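Local coordinates for putative uncharacterized protein (Rhodobacter sphaeroides 2.4.1, PDB 3FAC), which is of unknown function but belongs to the zinc-binding Gfa family, whose members are generally assigned carbon-sulfur lyase activity, at residues A52-T56 against W68-T72; E13-L17 against A39-L43; T62-H67 against H78-R82. All blocks are in the same frame, centred on the assembly; numbering follows the deposited sequence.

From the N terminus, contact 2 comes first: its two segments, 13-17 and 39-43, bring strand 11-14, in the three-stranded antiparallel sheet, and the residues that follow it against edge strand 38-42 of the five-stranded one, and close a loop that contains the short helix 31-34. It is complete before contact 1 opens. Contacts 1 and 3 then cross, since their segments alternate along the chain, and both draw on strand 66-70, which lies between strands 55-58 and 76-80. Contact 1 closes the hairpin 55-58/66-70 on one side of that strand and contact 3 the hairpin 66-70/76-80 on the other. They meet where Trp68 N lies 3.1 Å from His78 O.

Contact 1: A52-T56 against W68-T72; sequences AENLT and WFCRT
Thr56 lays its CB over one face of the Phe69 ring, a CH-pi contact 3.6 Å from the centroid, while CG2 reaches CZ at the rim. The two residues form a hydrogen-bonded pair in the antiparallel beta hairpin of strands 55-58 and 66-70, with Thr56 N to Phe69 O and Phe69 N to Thr56 O as its paired bonds. The ring comes to lie alongside the threonine because Phe69 CG sits between its own backbone N and carbonyl carbon (chi1 73°). On the other face of the sheet, Leu55 faces Cys70 in a non-hydrogen-bonded pair and rests its CD2 3.4 Å from Phe69 C. Leu55 also touches Thr77 and His78, and the Trp68 ring stacks on that of His78, so these side chains carry the contact on to strand 76-80, the next in the same sheet. Cys70 lies against Cys5 and Cys7, in the cysteine-rich part of this Gfa-family protein. Beyond the strands, Arg71 N gives Asn54 O a nearly straight bond of 2.9 Å. The aliphatic part of Arg71 crosses the Asn54 side chain at about a right angle. The Asn54 amide reaches on to the turn, where Thr72 OG1 donates in the carbonyl plane to a lone pair of Asn54 OD1, 3.1 Å away.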
ATOM      1  N   ALA A  52      -5.755   5.583 -12.322  1.00 26.03           N
ATOM      2  CA  ALA A  52      -4.679   4.731 -12.822  1.00 27.07           C
ATOM      3  C   ALA A  52      -3.639   5.550 -13.589  1.00 27.26           C
ATOM      4  O   ALA A  52      -2.453   5.235 -13.565  1.00 28.26           O
ATOM      5  CB  ALA A  52      -5.252   3.640 -13.717  1.00 27.08           C
ATOM      6  N   GLU A  53      -4.088   6.607 -14.257  1.00 27.22           N
ATOM      7  CA  GLU A  53      -3.192   7.457 -15.032  1.00 26.30           C
ATOM      8  C   GLU A  53      -2.417   8.453 -14.172  1.00 26.01           C
ATOM      9  O   GLU A  53      -1.461   9.070 -14.641  1.00 25.11           O
ATOM     10  CB  GLU A  53      -3.981   8.240 -16.084  1.00 27.33           C
ATOM     11  CG  GLU A  53      -4.796   9.391 -15.508  1.00 29.38           C
ATOM     12  CD  GLU A  53      -6.191   8.981 -15.070  1.00 29.40           C
ATOM     13  OE1 GLU A  53      -6.376   7.819 -14.641  1.00 29.77           O
ATOM     14  OE2 GLU A  53      -7.101   9.835 -15.145  1.00 28.21           O
ATOM     15  N   ASN A  54      -2.831   8.609 -12.919  1.00 25.11           N
ATOM     16  CA  ASN A  54      -2.185   9.555 -12.013  1.00 22.29           C
ATOM     17  C   ASN A  54      -1.224   8.882 -11.038  1.00 21.64           C
ATOM     18  O   ASN A  54      -0.681   9.531 -10.145  1.00 20.86           O
ATOM     19  CB  ASN A  54      -3.254  10.339 -11.249  1.00 20.78           C
ATOM     20  CG  ASN A  54      -2.726  11.631 -10.664  1.00 21.21           C
ATOM     21  OD1 ASN A  54      -2.317  11.685  -9.505  1.00 24.05           O
ATOM     22  ND2 ASN A  54      -2.725  12.684 -11.473  1.00 22.41           N
ATOM     23  N   LEU A  55      -1.015   7.581 -11.212  1.00 19.46           N
ATOM     24  CA  LEU A  55      -0.109   6.840 -10.345  1.00 17.04           C
ATOM     25  C   LEU A  55       1.282   6.698 -10.942  1.00 16.06           C
ATOM     26  O   LEU A  55       1.439   6.570 -12.152  1.00 15.04           O
ATOM     27  CB  LEU A  55      -0.668   5.449 -10.048  1.00 16.47           C
ATOM     28  CG  LEU A  55      -1.695   5.335  -8.919  1.00 19.45           C
ATOM     29  CD1 LEU A  55      -2.172   3.888  -8.827  1.00 17.25           C
ATOM     30  CD2 LEU A  55      -1.070   5.782  -7.592  1.00 17.34           C
ATOM     31  N   THR A  56       2.295   6.726 -10.082  1.00 15.36           N
ATOM     32  CA  THR A  56       3.672   6.580 -10.527  1.00 14.41           C
ATOM     33  C   THR A  56       4.234   5.237 -10.089  1.00 15.43           C
ATOM     34  O   THR A  56       4.004   4.782  -8.966  1.00 17.96           O
ATOM     35  CB  THR A  56       4.568   7.695  -9.976  1.00 12.80           C
ATOM     36  OG1 THR A  56       4.117   8.960 -10.481  1.00 13.30           O
ATOM     37  CG2 THR A  56       6.015   7.469 -10.409  1.00  7.45           C
ATOM     38  N   TRP A  68       3.731   1.830  -6.160  1.00 17.50           N
ATOM     39  CA  TRP A  68       2.962   2.885  -6.812  1.00 16.04           C
ATOM     40  C   TRP A  68       2.657   4.007  -5.833  1.00 15.98           C
ATOM     41  O   TRP A  68       2.482   3.769  -4.637  1.00 15.79           O
ATOM     42  CB  TRP A  68       1.638   2.352  -7.358  1.00 17.53           C
ATOM     43  CG  TRP A  68       1.748   1.064  -8.093  1.00 22.09           C
ATOM     44  CD1 TRP A  68       1.763  -0.188  -7.551  1.00 23.37           C
ATOM     45  CD2 TRP A  68       1.880   0.891  -9.506  1.00 21.84           C
ATOM     46  NE1 TRP A  68       1.895  -1.130  -8.538  1.00 24.32           N
ATOM     47  CE2 TRP A  68       1.972  -0.495  -9.750  1.00 24.36           C
ATOM     48  CE3 TRP A  68       1.932   1.775 -10.592  1.00 23.28           C
ATOM     49  CZ2 TRP A  68       2.114  -1.023 -11.041  1.00 25.11           C
ATOM     50  CZ3 TRP A  68       2.073   1.249 -11.881  1.00 24.69           C
ATOM     51  CH2 TRP A  68       2.162  -0.137 -12.091  1.00 24.85           C
ATOM     52  N   PHE A  69       2.602   5.232  -6.345  1.00 15.28           N
ATOM     53  CA  PHE A  69       2.286   6.391  -5.521  1.00 15.04           C
ATOM     54  C   PHE A  69       1.655   7.470  -6.390  1.00 14.90           C
ATOM     55  O   PHE A  69       1.993   7.611  -7.566  1.00 13.87           O
ATOM     56  CB  PHE A  69       3.545   6.914  -4.811  1.00 14.64           C
ATOM     57  CG  PHE A  69       4.523   7.615  -5.714  1.00 13.94           C
ATOM     58  CD1 PHE A  69       4.315   8.936  -6.103  1.00 14.13           C
ATOM     59  CD2 PHE A  69       5.670   6.963  -6.154  1.00 15.44           C
ATOM     60  CE1 PHE A  69       5.231   9.599  -6.912  1.00 12.49           C
ATOM     61  CE2 PHE A  69       6.595   7.617  -6.967  1.00 14.97           C
ATOM     62  CZ  PHE A  69       6.374   8.939  -7.345  1.00 14.86           C
ATOM     63  N   CYS A  70       0.716   8.208  -5.812  1.00 14.96           N
ATOM     64  CA  CYS A  70       0.017   9.274  -6.518  1.00 15.47           C
ATOM     65  C   CYS A  70       0.973  10.405  -6.905  1.00 16.00           C
ATOM     66  O   CYS A  70       1.658  10.957  -6.053  1.00 16.91           O
ATOM     67  CB  CYS A  70      -1.103   9.811  -5.629  1.00 14.99           C
ATOM     68  SG  CYS A  70      -2.056  11.142  -6.370  1.00 10.87           S
ATOM     69  N   ARG A  71       1.011  10.754  -8.188  1.00 16.75           N
ATOM     70  CA  ARG A  71       1.911  11.807  -8.670  1.00 17.14           C
ATOM     71  C   ARG A  71       1.565  13.201  -8.150  1.00 15.70           C
ATOM     72  O   ARG A  71       2.406  14.099  -8.164  1.00 15.75           O
ATOM     73  CB  ARG A  71       1.926  11.834 -10.206  1.00 18.08           C
ATOM     74  CG  ARG A  71       0.611  12.285 -10.825  1.00 22.96           C
ATOM     75  CD  ARG A  71       0.512  11.936 -12.309  1.00 24.10           C
ATOM     76  NE  ARG A  71       1.474  12.667 -13.128  1.00 29.00           N
ATOM     77  CZ  ARG A  71       1.424  13.976 -13.371  1.00 31.18           C
ATOM     78  NH1 ARG A  71       0.449  14.719 -12.859  1.00 32.07           N
ATOM     79  NH2 ARG A  71       2.354  14.545 -14.130  1.00 32.52           N
ATOM     80  N   THR A  72       0.333  13.380  -7.683  1.00 13.71           N
ATOM     81  CA  THR A  72      -0.106  14.681  -7.195  1.00 11.88           C
ATOM     82  C   THR A  72       0.168  14.911  -5.713  1.00 12.00           C
ATOM     83  O   THR A  72       0.851  15.871  -5.350  1.00 10.36           O
ATOM     84  CB  THR A  72      -1.613  14.893  -7.463  1.00 11.14           C
ATOM     85  OG1 THR A  72      -1.876  14.701  -8.855  1.00 12.26           O
ATOM     86  CG2 THR A  72      -2.035  16.302  -7.085  1.00  7.27           C
TER

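Contact 2: E13-L17 against A39-L43; sequences EVELL and ATARL
Val14, in strand 11-14, puts its CG2 methyl 3.5 Å from Ala41 CB, a buried apolar touch between the three-stranded sheet and edge strand 38-42 of the five-stranded sheet. Leu46 and Leu95 also pack on Val14, so Ala41 adds to an apolar setting around it. At Glu15 the backbone makes the contact: its O takes a hydrogen bond from a water modelled rather close, 2.5 Å from Glu15 O, a length that is uncertain, and the same water accepts one from Arg42 N at 3.0 Å, bridging the two segments between Glu15 and Arg42. Leu16 turns its CD2 branch towards Ala39 CB, 4.1 Å off, extending the apolar seam along strand 38-42. Leu17 has the most surface covered here. Its N donates to Thr40 O over 3.2 Å, from well above the carbonyl plane and thus not on a lone pair. With CG anti to the backbone N (chi1 174°), the side chain runs alongside Thr40, Leu17 CD2 lying 3.9 Å from Thr40 CG2, and the other branch, CD1, settles over one face of the Arg42 guanidinium, 3.4 Å from NH2 and offset toward its rim. The touching parts run 94° apart and form no beta bridge with each other; Ala39 and Ala41 instead bond through their backbones to Val90 and Tyr88. The chemistry is therefore mixed: apolar side chains, two of them alanines, meet on the buried side around Val14, Ala39 and Ala41, while one direct backbone bond and probably one water serve the polar main chain nearer the exposed end, where a methyl lies against a cationic plane.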
ATOM      1  N   GLU A  13     -10.029  -0.552  -4.700  1.00 26.36           N
ATOM      2  CA  GLU A  13     -11.075  -1.392  -4.126  1.00 28.42           C
ATOM      3  C   GLU A  13     -10.327  -2.661  -3.738  1.00 28.19           C
ATOM      4  O   GLU A  13     -10.020  -3.486  -4.597  1.00 27.56           O
ATOM      5  CB  GLU A  13     -12.132  -1.697  -5.189  1.00 31.13           C
ATOM      6  CG  GLU A  13     -13.552  -1.838  -4.666  1.00 37.03           C
ATOM      7  CD  GLU A  13     -13.799  -3.144  -3.945  1.00 40.28           C
ATOM      8  OE1 GLU A  13     -13.084  -3.433  -2.960  1.00 42.43           O
ATOM      9  OE2 GLU A  13     -14.719  -3.882  -4.364  1.00 41.50           O
ATOM     10  N   VAL A  14     -10.020  -2.818  -2.454  1.00 28.28           N
ATOM     11  CA  VAL A  14      -9.258  -3.986  -2.019  1.00 29.95           C
ATOM     12  C   VAL A  14      -9.823  -4.787  -0.849  1.00 30.77           C
ATOM     13  O   VAL A  14     -10.446  -4.241   0.061  1.00 31.63           O
ATOM     14  CB  VAL A  14      -7.800  -3.579  -1.674  1.00 28.89           C
ATOM     15  CG1 VAL A  14      -7.793  -2.576  -0.539  1.00 28.80           C
ATOM     16  CG2 VAL A  14      -6.985  -4.801  -1.310  1.00 29.46           C
ATOM     17  N   GLU A  15      -9.596  -6.096  -0.895  1.00 32.38           N
ATOM     18  CA  GLU A  15     -10.031  -7.012   0.152  1.00 34.63           C
ATOM     19  C   GLU A  15      -8.767  -7.517   0.833  1.00 34.73           C
ATOM     20  O   GLU A  15      -7.923  -8.144   0.189  1.00 35.23           O
ATOM     21  CB  GLU A  15     -10.792  -8.197  -0.447  1.00 37.13           C
ATOM     22  CG  GLU A  15     -12.071  -7.831  -1.184  1.00 41.15           C
ATOM     23  CD  GLU A  15     -13.096  -7.163  -0.286  1.00 43.95           C
ATOM     24  OE1 GLU A  15     -13.376  -7.712   0.801  1.00 46.19           O
ATOM     25  OE2 GLU A  15     -13.625  -6.094  -0.670  1.00 44.85           O
ATOM     26  N   LEU A  16      -8.631  -7.241   2.125  1.00 33.87           N
ATOM     27  CA  LEU A  16      -7.452  -7.666   2.870  1.00 34.22           C
ATOM     28  C   LEU A  16      -7.439  -9.163   3.115  1.00 35.03           C
ATOM     29  O   LEU A  16      -8.451  -9.750   3.487  1.00 35.47           O
ATOM     30  CB  LEU A  16      -7.379  -6.938   4.213  1.00 33.68           C
ATOM     31  CG  LEU A  16      -7.372  -5.411   4.157  1.00 33.30           C
ATOM     32  CD1 LEU A  16      -7.313  -4.866   5.575  1.00 31.88           C
ATOM     33  CD2 LEU A  16      -6.187  -4.924   3.334  1.00 31.63           C
ATOM     34  N   LEU A  17      -6.277  -9.774   2.915  1.00 35.91           N
ATOM     35  CA  LEU A  17      -6.123 -11.205   3.121  1.00 36.37           C
ATOM     36  C   LEU A  17      -6.478 -11.614   4.543  1.00 36.42           C
ATOM     37  O   LEU A  17      -7.377 -12.426   4.754  1.00 37.75           O
ATOM     38  CB  LEU A  17      -4.685 -11.631   2.826  1.00 37.69           C
ATOM     39  CG  LEU A  17      -4.354 -13.091   3.151  1.00 37.86           C
ATOM     40  CD1 LEU A  17      -5.219 -14.021   2.309  1.00 38.24           C
ATOM     41  CD2 LEU A  17      -2.879 -13.348   2.889  1.00 39.47           C
ATOM     42  N   ALA A  39      -0.564  -3.947   4.861  1.00 29.14           N
ATOM     43  CA  ALA A  39      -1.362  -5.143   5.113  1.00 29.12           C
ATOM     44  C   ALA A  39      -1.452  -5.865   3.771  1.00 29.70           C
ATOM     45  O   ALA A  39      -1.556  -5.221   2.730  1.00 29.64           O
ATOM     46  CB  ALA A  39      -2.746  -4.761   5.603  1.00 28.65           C
ATOM     47  N   THR A  40      -1.413  -7.193   3.792  1.00 30.38           N
ATOM     48  CA  THR A  40      -1.447  -7.982   2.561  1.00 32.29           C
ATOM     49  C   THR A  40      -2.801  -8.056   1.849  1.00 32.77           C
ATOM     50  O   THR A  40      -3.840  -7.745   2.426  1.00 31.75           O
ATOM     51  CB  THR A  40      -0.953  -9.424   2.833  1.00 33.22           C
ATOM     52  OG1 THR A  40       0.365  -9.378   3.392  1.00 35.50           O
ATOM     53  CG2 THR A  40      -0.907 -10.234   1.547  1.00 34.52           C
ATOM     54  N   ALA A  41      -2.766  -8.467   0.581  1.00 33.68           N
ATOM     55  CA  ALA A  41      -3.961  -8.621  -0.243  1.00 34.37           C
ATOM     56  C   ALA A  41      -3.638  -9.410  -1.516  1.00 35.38           C
ATOM     57  O   ALA A  41      -2.695  -9.082  -2.233  1.00 34.56           O
ATOM     58  CB  ALA A  41      -4.526  -7.255  -0.605  1.00 32.10           C
ATOM     59  N   ARG A  42      -4.418 -10.453  -1.792  1.00 36.38           N
ATOM     60  CA  ARG A  42      -4.204 -11.272  -2.984  1.00 37.64           C
ATOM     61  C   ARG A  42      -4.312 -10.403  -4.236  1.00 37.94           C
ATOM     62  O   ARG A  42      -5.049  -9.417  -4.249  1.00 37.75           O
ATOM     63  CB  ARG A  42      -5.250 -12.387  -3.065  1.00 39.44           C
ATOM     64  CG  ARG A  42      -5.303 -13.316  -1.863  1.00 42.82           C
ATOM     65  CD  ARG A  42      -6.476 -14.282  -1.988  1.00 45.62           C
ATOM     66  NE  ARG A  42      -6.622 -15.147  -0.820  1.00 48.65           N
ATOM     67  CZ  ARG A  42      -5.771 -16.115  -0.487  1.00 50.33           C
ATOM     68  NH1 ARG A  42      -4.702 -16.350  -1.237  1.00 51.73           N
ATOM     69  NH2 ARG A  42      -5.991 -16.850   0.598  1.00 50.64           N
ATOM     70  N   LEU A  43      -3.581 -10.775  -5.284  1.00 37.57           N
ATOM     71  CA  LEU A  43      -3.607 -10.032  -6.543  1.00 37.31           C
ATOM     72  C   LEU A  43      -5.028  -9.846  -7.052  1.00 36.58           C
ATOM     73  O   LEU A  43      -5.391  -8.772  -7.536  1.00 36.69           O
ATOM     74  CB  LEU A  43      -2.803 -10.761  -7.622  1.00 39.60           C
ATOM     75  CG  LEU A  43      -1.276 -10.743  -7.578  1.00 41.40           C
ATOM     76  CD1 LEU A  43      -0.737 -11.502  -8.785  1.00 41.48           C
ATOM     77  CD2 LEU A  43      -0.771  -9.306  -7.586  1.00 41.56           C
TER
HETATM   78  O   HOH W   1      -6.972 -10.400  -0.216  1.00 34.49           O

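Contact 3: T62-H67 against H78-R82; sequences TRTAKH and HHQRR
Arg82 crosses both Thr62 and Thr64 at about a right angle, and more of its surface is covered than that of any other residue here. Its CG lies anti to the backbone N (chi1 163°) and the chain stays extended to NE, carrying the methylenes past Thr64, with Arg82 CG 3.6 Å from Thr64 CB, to the Thr62 hydroxyl. There Thr62 OG1 sits at the guanidinium edge, in its plane, and takes a weak bond of 2.9 Å from Arg82 NE, bent to 123°. Thr62 OG1 is also hydrogen-bonded to Thr64 OG1, at 2.7 Å, so the two threonines present a linked pair of hydroxyls. Nearer the backbone, Arg82 CB packs on Ala65 CB.

These residues lie in the loops before strand 66-70 and after strand 76-80, the two strands of an antiparallel beta hairpin in which Lys66 and Gln80 form a hydrogen-bonded pair. Lys66 N donates to Gln80 O over 3.1 Å. Their side chains run side by side on one face of the sheet, Lys66 CG 3.6 Å from Gln80 CB, before the lysine bends away. On the other face His67 and His79 make a non-hydrogen-bonded pair, with His79 CG in plane at the edge of the His67 ring and the ring planes oblique at 44°. His79 ND1 is hydrogen-bonded to the Tyr76 hydroxyl, while Phe30 and Phe60 meet the His67 ring.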
ATOM      1  N   THR A  62      16.206  -5.482  -7.459  1.00 37.71           N
ATOM      2  CA  THR A  62      15.838  -6.609  -8.307  1.00 39.59           C
ATOM      3  C   THR A  62      14.730  -6.199  -9.270  1.00 40.69           C
ATOM      4  O   THR A  62      14.410  -6.933 -10.203  1.00 40.36           O
ATOM      5  CB  THR A  62      15.330  -7.796  -7.473  1.00 39.77           C
ATOM      6  OG1 THR A  62      14.160  -7.400  -6.747  1.00 39.86           O
ATOM      7  CG2 THR A  62      16.397  -8.257  -6.490  1.00 39.50           C
ATOM      8  N   ARG A  63      14.154  -5.022  -9.042  1.00 41.50           N
ATOM      9  CA  ARG A  63      13.069  -4.518  -9.880  1.00 42.72           C
ATOM     10  C   ARG A  63      11.922  -5.520  -9.877  1.00 42.07           C
ATOM     11  O   ARG A  63      11.120  -5.574 -10.812  1.00 42.22           O
ATOM     12  CB  ARG A  63      13.554  -4.280 -11.315  1.00 43.69           C
ATOM     13  CG  ARG A  63      14.598  -3.185 -11.441  1.00 44.96           C
ATOM     14  CD  ARG A  63      15.077  -3.030 -12.875  1.00 47.74           C
ATOM     15  NE  ARG A  63      14.110  -2.358 -13.744  1.00 50.01           N
ATOM     16  CZ  ARG A  63      13.845  -1.054 -13.717  1.00 50.11           C
ATOM     17  NH1 ARG A  63      14.472  -0.262 -12.855  1.00 50.00           N
ATOM     18  NH2 ARG A  63      12.966  -0.537 -14.568  1.00 49.07           N
ATOM     19  N   THR A  64      11.861  -6.314  -8.813  1.00 41.26           N
ATOM     20  CA  THR A  64      10.820  -7.320  -8.649  1.00 41.30           C
ATOM     21  C   THR A  64       9.586  -6.640  -8.073  1.00 39.77           C
ATOM     22  O   THR A  64       8.501  -6.684  -8.658  1.00 40.53           O
ATOM     23  CB  THR A  64      11.265  -8.431  -7.670  1.00 42.66           C
ATOM     24  OG1 THR A  64      12.495  -9.011  -8.124  1.00 44.16           O
ATOM     25  CG2 THR A  64      10.197  -9.515  -7.575  1.00 42.28           C
ATOM     26  N   ALA A  65       9.768  -6.008  -6.919  1.00 36.69           N
ATOM     27  CA  ALA A  65       8.685  -5.311  -6.247  1.00 33.55           C
ATOM     28  C   ALA A  65       8.231  -4.113  -7.071  1.00 31.74           C
ATOM     29  O   ALA A  65       9.043  -3.422  -7.690  1.00 32.53           O
ATOM     30  CB  ALA A  65       9.142  -4.855  -4.865  1.00 34.32           C
ATOM     31  N   LYS A  66       6.924  -3.879  -7.084  1.00 29.64           N
ATOM     32  CA  LYS A  66       6.358  -2.760  -7.820  1.00 28.51           C
ATOM     33  C   LYS A  66       5.717  -1.813  -6.814  1.00 26.39           C
ATOM     34  O   LYS A  66       4.800  -2.194  -6.090  1.00 25.99           O
ATOM     35  CB  LYS A  66       5.305  -3.246  -8.817  1.00 31.03           C
ATOM     36  CG  LYS A  66       5.633  -4.581  -9.464  1.00 34.63           C
ATOM     37  CD  LYS A  66       5.227  -4.606 -10.926  1.00 35.23           C
ATOM     38  CE  LYS A  66       6.266  -3.905 -11.784  1.00 35.24           C
ATOM     39  NZ  LYS A  66       7.572  -4.619 -11.712  1.00 35.78           N
ATOM     40  N   HIS A  67       6.206  -0.578  -6.772  1.00 22.34           N
ATOM     41  CA  HIS A  67       5.691   0.411  -5.840  1.00 19.13           C
ATOM     42  C   HIS A  67       4.950   1.516  -6.589  1.00 18.21           C
ATOM     43  O   HIS A  67       5.474   2.074  -7.546  1.00 18.34           O
ATOM     44  CB  HIS A  67       6.856   1.006  -5.045  1.00 16.51           C
ATOM     45  CG  HIS A  67       7.797  -0.021  -4.494  1.00 16.52           C
ATOM     46  ND1 HIS A  67       7.402  -0.987  -3.595  1.00 18.20           N
ATOM     47  CD2 HIS A  67       9.117  -0.230  -4.714  1.00 16.12           C
ATOM     48  CE1 HIS A  67       8.438  -1.747  -3.283  1.00 14.83           C
ATOM     49  NE2 HIS A  67       9.492  -1.308  -3.949  1.00 14.26           N
ATOM     50  N   HIS A  78      -0.312   1.421  -2.867  1.00 19.88           N
ATOM     51  CA  HIS A  78      -0.038  -0.006  -2.731  1.00 21.51           C
ATOM     52  C   HIS A  78       1.202  -0.405  -3.526  1.00 23.19           C
ATOM     53  O   HIS A  78       1.754   0.399  -4.276  1.00 22.72           O
ATOM     54  CB  HIS A  78      -1.230  -0.813  -3.248  1.00 20.11           C
ATOM     55  CG  HIS A  78      -1.470  -0.649  -4.718  1.00 19.42           C
ATOM     56  ND1 HIS A  78      -1.821   0.556  -5.287  1.00 18.71           N
ATOM     57  CD2 HIS A  78      -1.377  -1.533  -5.740  1.00 18.99           C
ATOM     58  CE1 HIS A  78      -1.934   0.409  -6.594  1.00 19.78           C
ATOM     59  NE2 HIS A  78      -1.669  -0.850  -6.896  1.00 19.80           N
ATOM     60  N   HIS A  79       1.626  -1.655  -3.362  1.00 25.92           N
ATOM     61  CA  HIS A  79       2.787  -2.172  -4.079  1.00 28.87           C
ATOM     62  C   HIS A  79       2.738  -3.689  -4.185  1.00 31.76           C
ATOM     63  O   HIS A  79       2.097  -4.358  -3.377  1.00 32.05           O
ATOM     64  CB  HIS A  79       4.087  -1.768  -3.377  1.00 28.62           C
ATOM     65  CG  HIS A  79       4.307  -2.460  -2.068  1.00 27.17           C
ATOM     66  ND1 HIS A  79       3.648  -2.098  -0.914  1.00 26.66           N
ATOM     67  CD2 HIS A  79       5.113  -3.497  -1.734  1.00 26.20           C
ATOM     68  CE1 HIS A  79       4.041  -2.881   0.076  1.00 26.40           C
ATOM     69  NE2 HIS A  79       4.928  -3.738  -0.396  1.00 25.49           N
ATOM     70  N   GLN A  80       3.418  -4.226  -5.190  1.00 35.75           N
ATOM     71  CA  GLN A  80       3.466  -5.665  -5.388  1.00 38.68           C
ATOM     72  C   GLN A  80       4.728  -6.193  -4.719  1.00 40.50           C
ATOM     73  O   GLN A  80       5.822  -6.086  -5.270  1.00 39.58           O
ATOM     74  CB  GLN A  80       3.487  -6.001  -6.881  1.00 39.34           C
ATOM     75  CG  GLN A  80       3.543  -7.491  -7.177  1.00 42.22           C
ATOM     76  CD  GLN A  80       3.577  -7.790  -8.664  1.00 44.12           C
ATOM     77  OE1 GLN A  80       2.649  -7.445  -9.399  1.00 44.39           O
ATOM     78  NE2 GLN A  80       4.650  -8.432  -9.116  1.00 44.42           N
ATOM     79  N   ARG A  81       4.560  -6.753  -3.523  1.00 43.40           N
ATOM     80  CA  ARG A  81       5.665  -7.301  -2.747  1.00 45.75           C
ATOM     81  C   ARG A  81       6.714  -8.003  -3.602  1.00 47.65           C
ATOM     82  O   ARG A  81       6.417  -8.528  -4.681  1.00 47.56           O
ATOM     83  CB  ARG A  81       5.144  -8.288  -1.703  1.00 46.31           C
ATOM     84  CG  ARG A  81       4.267  -7.673  -0.632  1.00 47.59           C
ATOM     85  CD  ARG A  81       3.958  -8.689   0.460  1.00 47.62           C
ATOM     86  NE  ARG A  81       3.150  -8.120   1.534  1.00 47.46           N
ATOM     87  CZ  ARG A  81       3.525  -7.093   2.294  1.00 48.51           C
ATOM     88  NH1 ARG A  81       4.703  -6.512   2.102  1.00 48.35           N
ATOM     89  NH2 ARG A  81       2.720  -6.650   3.252  1.00 48.94           N
ATOM     90  N   ARG A  82       7.950  -8.010  -3.113  1.00 48.82           N
ATOM     91  CA  ARG A  82       9.052  -8.644  -3.828  1.00 50.16           C
ATOM     92  C   ARG A  82       9.303 -10.056  -3.311  1.00 49.87           C
ATOM     93  O   ARG A  82       9.987 -10.851  -3.956  1.00 49.69           O
ATOM     94  CB  ARG A  82      10.325  -7.804  -3.702  1.00 51.11           C
ATOM     95  CG  ARG A  82      11.601  -8.555  -4.048  1.00 52.52           C
ATOM     96  CD  ARG A  82      12.847  -7.685  -4.068  1.00 54.05           C
ATOM     97  NE  ARG A  82      14.070  -8.482  -4.071  1.00 54.84           N
ATOM     98  CZ  ARG A  82      14.620  -9.007  -2.984  1.00 54.59           C
ATOM     99  NH1 ARG A  82      14.056  -8.823  -1.798  1.00 54.53           N
ATOM    100  NH2 ARG A  82      15.734  -9.719  -3.081  1.00 53.46           N
TER